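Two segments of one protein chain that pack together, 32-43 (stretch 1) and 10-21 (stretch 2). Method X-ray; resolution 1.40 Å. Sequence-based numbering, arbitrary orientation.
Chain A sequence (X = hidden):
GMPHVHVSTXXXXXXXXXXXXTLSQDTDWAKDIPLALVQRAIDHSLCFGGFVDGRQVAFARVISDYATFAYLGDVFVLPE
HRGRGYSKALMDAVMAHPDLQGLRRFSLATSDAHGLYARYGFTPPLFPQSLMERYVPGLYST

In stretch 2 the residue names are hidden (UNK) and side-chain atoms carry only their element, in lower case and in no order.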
# COMPACT_ATOMS: atom_id res chain seq x y z
N ASP A 32 -6.22 2.93 -20.00
CA ASP A 32 -6.92 4.21 -20.05
C ASP A 32 -6.70 5.11 -18.84
O ASP A 32 -7.38 6.12 -18.68
CB ASP A 32 -8.42 4.01 -20.32
CG ASP A 32 -8.71 3.49 -21.71
OD1 ASP A 32 -8.02 3.91 -22.67
OD2 ASP A 32 -9.64 2.66 -21.87
N ILE A 33 -5.69 4.82 -18.01
CA ILE A 33 -5.44 5.65 -16.82
C ILE A 33 -5.18 7.11 -17.24
O ILE A 33 -4.41 7.36 -18.19
CB ILE A 33 -4.27 5.10 -15.98
CG1 ILE A 33 -4.18 5.86 -14.64
CG2 ILE A 33 -2.94 5.12 -16.73
CD1 ILE A 33 -3.25 5.25 -13.64
N PRO A 34 -5.84 8.08 -16.58
CA PRO A 34 -5.53 9.48 -16.91
C PRO A 34 -4.16 9.94 -16.49
O PRO A 34 -3.61 9.48 -15.51
CB PRO A 34 -6.60 10.29 -16.16
CG PRO A 34 -7.67 9.28 -15.83
CD PRO A 34 -6.98 7.98 -15.63
N LEU A 35 -3.59 10.86 -17.27
CA LEU A 35 -2.31 11.48 -16.98
C LEU A 35 -2.24 12.03 -15.56
O LEU A 35 -1.27 11.86 -14.87
CB LEU A 35 -2.00 12.57 -17.99
CG LEU A 35 -0.71 13.36 -17.76
CD1 LEU A 35 0.52 12.46 -17.73
CD2 LEU A 35 -0.54 14.41 -18.82
N ALA A 36 -3.30 12.71 -15.14
CA ALA A 36 -3.28 13.35 -13.83
C ALA A 36 -3.15 12.33 -12.74
O ALA A 36 -2.52 12.60 -11.70
CB ALA A 36 -4.53 14.20 -13.63
N LEU A 37 -3.71 11.14 -12.93
CA LEU A 37 -3.60 10.08 -11.94
C LEU A 37 -2.22 9.48 -11.95
O LEU A 37 -1.68 9.10 -10.92
CB LEU A 37 -4.64 8.97 -12.10
CG LEU A 37 -6.05 9.28 -11.69
CD1 LEU A 37 -6.85 7.98 -11.65
CD2 LEU A 37 -6.08 10.00 -10.31
N VAL A 38 -1.64 9.32 -13.14
CA VAL A 38 -0.24 8.84 -13.23
C VAL A 38 0.66 9.79 -12.47
O VAL A 38 1.49 9.34 -11.68
CB VAL A 38 0.19 8.71 -14.72
CG1 VAL A 38 1.68 8.40 -14.81
CG2 VAL A 38 -0.61 7.63 -15.41
N GLN A 39 0.52 11.08 -12.70
CA GLN A 39 1.37 12.05 -12.04
C GLN A 39 1.18 12.02 -10.54
O GLN A 39 2.17 11.99 -9.79
CB GLN A 39 1.13 13.46 -12.55
CG GLN A 39 2.14 14.46 -11.97
CD GLN A 39 3.54 14.32 -12.51
OE1 GLN A 39 3.76 14.54 -13.71
NE2 GLN A 39 4.49 13.99 -11.66
N ARG A 40 -0.08 12.02 -10.09
CA ARG A 40 -0.35 11.98 -8.66
C ARG A 40 0.21 10.71 -8.02
O ARG A 40 0.83 10.74 -6.94
CB ARG A 40 -1.84 12.11 -8.41
CG ARG A 40 -2.23 12.18 -6.94
CD ARG A 40 -3.69 12.60 -6.73
NE ARG A 40 -3.92 13.88 -7.39
CZ ARG A 40 -4.75 14.11 -8.41
NH1 ARG A 40 -5.56 13.18 -8.89
NH2 ARG A 40 -4.80 15.34 -8.94
N ALA A 41 0.00 9.59 -8.68
CA ALA A 41 0.50 8.33 -8.17
C ALA A 41 2.00 8.39 -7.98
O ALA A 41 2.54 7.99 -6.94
CB ALA A 41 0.15 7.19 -9.13
N ILE A 42 2.72 8.86 -9.00
CA ILE A 42 4.16 8.96 -8.94
C ILE A 42 4.61 9.88 -7.81
O ILE A 42 5.56 9.55 -7.08
CB ILE A 42 4.69 9.38 -10.34
CG1 ILE A 42 4.63 8.17 -11.28
CG2 ILE A 42 6.08 9.99 -10.27
CD1 ILE A 42 4.90 8.48 -12.74
N ASP A 43 3.91 11.01 -7.66
CA ASP A 43 4.27 11.99 -6.64
C ASP A 43 4.20 11.39 -5.24
O ASP A 43 4.93 11.81 -4.34
CB ASP A 43 3.35 13.18 -6.71
CG ASP A 43 3.56 14.07 -7.93
OD1 ASP A 43 4.57 13.94 -8.63
OD2 ASP A 43 2.68 14.94 -8.14
N UNK A 10 14.91 9.12 -8.24
CA UNK A 10 14.63 10.54 -8.36
C UNK A 10 13.52 10.76 -9.39
O UNK A 10 13.76 10.61 -10.60
c UNK A 10 15.92 11.25 -8.76
o UNK A 10 14.65 13.30 -8.92
o UNK A 10 16.83 13.41 -8.88
c UNK A 10 15.76 12.75 -8.84
N UNK A 11 12.33 11.13 -8.92
CA UNK A 11 11.21 11.27 -9.81
C UNK A 11 11.42 12.30 -10.89
O UNK A 11 10.76 12.22 -11.95
c UNK A 11 9.35 10.46 -8.26
n UNK A 11 8.25 10.75 -7.58
o UNK A 11 9.84 9.34 -8.28
c UNK A 11 9.94 11.62 -9.06
N UNK A 12 12.31 13.27 -10.66
CA UNK A 12 12.54 14.28 -11.68
C UNK A 12 13.11 13.73 -12.98
O UNK A 12 12.96 14.39 -14.02
o UNK A 12 14.75 14.98 -10.96
c UNK A 12 13.42 15.42 -11.16
N UNK A 13 13.77 12.59 -12.94
CA UNK A 13 14.31 11.94 -14.13
C UNK A 13 13.26 11.15 -14.90
O UNK A 13 13.46 10.87 -16.08
c UNK A 13 16.72 11.69 -13.36
c UNK A 13 15.43 10.98 -13.75
c UNK A 13 17.60 10.79 -12.50
c UNK A 13 17.47 12.13 -14.58
N UNK A 14 12.12 10.82 -14.29
CA UNK A 14 11.13 9.98 -14.98
C UNK A 14 10.57 10.67 -16.21
O UNK A 14 10.35 11.90 -16.21
c UNK A 14 9.16 8.72 -11.88
c UNK A 14 9.99 9.63 -14.03
c UNK A 14 10.81 7.38 -13.22
c UNK A 14 10.36 8.78 -12.82
N UNK A 15 10.28 9.88 -17.22
CA UNK A 15 9.60 10.33 -18.44
C UNK A 15 8.12 10.04 -18.22
O UNK A 15 7.64 8.94 -18.49
c UNK A 15 10.19 9.62 -19.65
o UNK A 15 10.26 9.80 -22.01
c UNK A 15 9.60 10.08 -20.98
o UNK A 15 8.49 10.65 -20.97
N UNK A 16 7.39 11.01 -17.67
CA UNK A 16 6.01 10.80 -17.28
C UNK A 16 5.16 10.46 -18.48
O UNK A 16 4.28 9.60 -18.38
c UNK A 16 5.45 12.04 -16.51
c UNK A 16 4.02 11.81 -16.11
c UNK A 16 6.40 11.38 -14.21
c UNK A 16 6.33 12.41 -15.31
N UNK A 17 5.40 11.11 -19.62
CA UNK A 17 4.60 10.81 -20.80
C UNK A 17 4.79 9.39 -21.26
O UNK A 17 3.83 8.72 -21.66
N UNK A 18 6.03 8.92 -21.26
CA UNK A 18 6.27 7.51 -21.61
C UNK A 18 5.54 6.57 -20.66
O UNK A 18 4.97 5.55 -21.10
c UNK A 18 7.78 7.21 -21.57
c UNK A 18 9.58 5.49 -21.22
c UNK A 18 8.17 5.75 -21.74
c UNK A 18 8.01 5.27 -23.14
N UNK A 19 5.61 6.84 -19.36
CA UNK A 19 4.98 5.99 -18.40
C UNK A 19 3.48 6.00 -18.61
O UNK A 19 2.82 4.98 -18.56
c UNK A 19 5.36 6.42 -16.96
c UNK A 19 4.51 5.68 -15.93
c UNK A 19 7.31 7.04 -15.50
c UNK A 19 6.84 6.23 -16.70
N UNK A 20 2.90 7.18 -18.77
CA UNK A 20 1.48 7.31 -19.03
C UNK A 20 1.05 6.54 -20.26
O UNK A 20 0.08 5.77 -20.22
n UNK A 20 -2.46 9.14 -19.91
c UNK A 20 1.13 8.79 -19.17
c UNK A 20 -1.45 8.46 -19.27
n UNK A 20 -0.59 10.11 -20.42
c UNK A 20 -1.91 10.11 -20.63
c UNK A 20 -0.29 9.07 -19.58
N UNK A 21 1.73 6.73 -21.38
CA UNK A 21 1.35 6.02 -22.60
C UNK A 21 1.45 4.52 -22.41
O UNK A 21 0.57 3.77 -22.83
c UNK A 21 3.26 8.57 -25.01
c UNK A 21 2.25 6.48 -23.77
n UNK A 21 3.47 12.17 -24.49
n UNK A 21 3.08 10.01 -25.02
c UNK A 21 3.91 10.93 -24.60
n UNK A 21 5.17 10.64 -24.26
c UNK A 21 2.03 7.94 -24.19
O HOH W 1 7.18 13.42 -8.11

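Position 10 carries two side-chain carbons, the second bearing two oxygens, and lies out of reach of stretch 1. A short carboxylate of this kind is aspartate, Asp10. Its OD1 accepts from the backbone N of position 12 at 2.9 Å, steadying the short 3-10 turn that follows.

Position 11 also has two carbons, but the second carries one oxygen and one nitrogen: the amide of Asn11. The identity matters because a donor is needed here. ND2 gives a weak hydrogen bond to Ile42 O (3.0 Å, with an angle of 127°), and it also donates to a water, 2.9 Å away, that in turn donates to Asp43 OD1 at 2.7 Å. The amide thus serves the C-terminal part of helix 35-43 both directly and through water.

Position 12 has one carbon and one oxygen and makes no contact with stretch 1. It is Ser12, whose OG donates to Asp10 OD1 at 2.6 Å. Position 13 shows four carbons forked at the second, the pattern of leucine; Leu13 is exposed, touches a crystal neighbour and does not reach stretch 1.

Position 14 repeats that four-carbon fork, but points toward the other stretch. As Leu14, it places CD1 3.7 Å from Ile42 CG2, an apolar contact suited to a branched hydrocarbon.

Position 15 has two carbons and two oxygens on the second, again an aspartate. Asp15 occupies the N-cap of the next helix, where its OD1 accepts from the backbone N of position 18 at 3.0 Å and satisfies an amide that has no preceding turn to bond to.

Position 16 has four carbons forked at the first, with one arm two carbons long: Ile16. It is a knob set among Leu35, Val38, Gln39 and Ile42. Its CG2 lies 3.9 Å from Leu35 CD1, while its CD1 reaches to 3.6 Å from Ile42 CD1, so both arms of the fork are used.

Position 17 has no side-chain atoms and is Gly17; a CB there would point away from stretch 1 and run into a side-chain nitrogen of position 21, 2.6 Å from it. Position 18, four carbons forked at the second, is Leu18, out of reach of stretch 1.

Position 19 has four carbons forked at the first, one arm two carbons long: Ile19. Buried, with its CA-to-CB bond toward stretch 1, the place suits a branched apolar side chain, which sets CG2 4.1 Å from Val38 CG1 and CD1 3.9 Å from Ile42 CD1.

Position 20 has one carbon leading to a five-membered ring with two nitrogens, hence His20. Leu35 CB packs over the ring face, 3.8 Å from its centroid, and NE2 gives a weak hydrogen bond to Ile33 O at 3.2 Å.

Position 21 has three carbons, a nitrogen, and a carbon with two more nitrogens: Arg21, making no contact here; its NH1 is the nitrogen that crowds Gly17.

The two helices cross at 116°, their axes 9.7 Å apart. Ile16, Ile19 and Leu14 supply the apolar packing, while Asn11 and His20 bind backbone carbonyls near the two ends of stretch 1.

Stretch 2 10-21: DNSLLDIGLIHR
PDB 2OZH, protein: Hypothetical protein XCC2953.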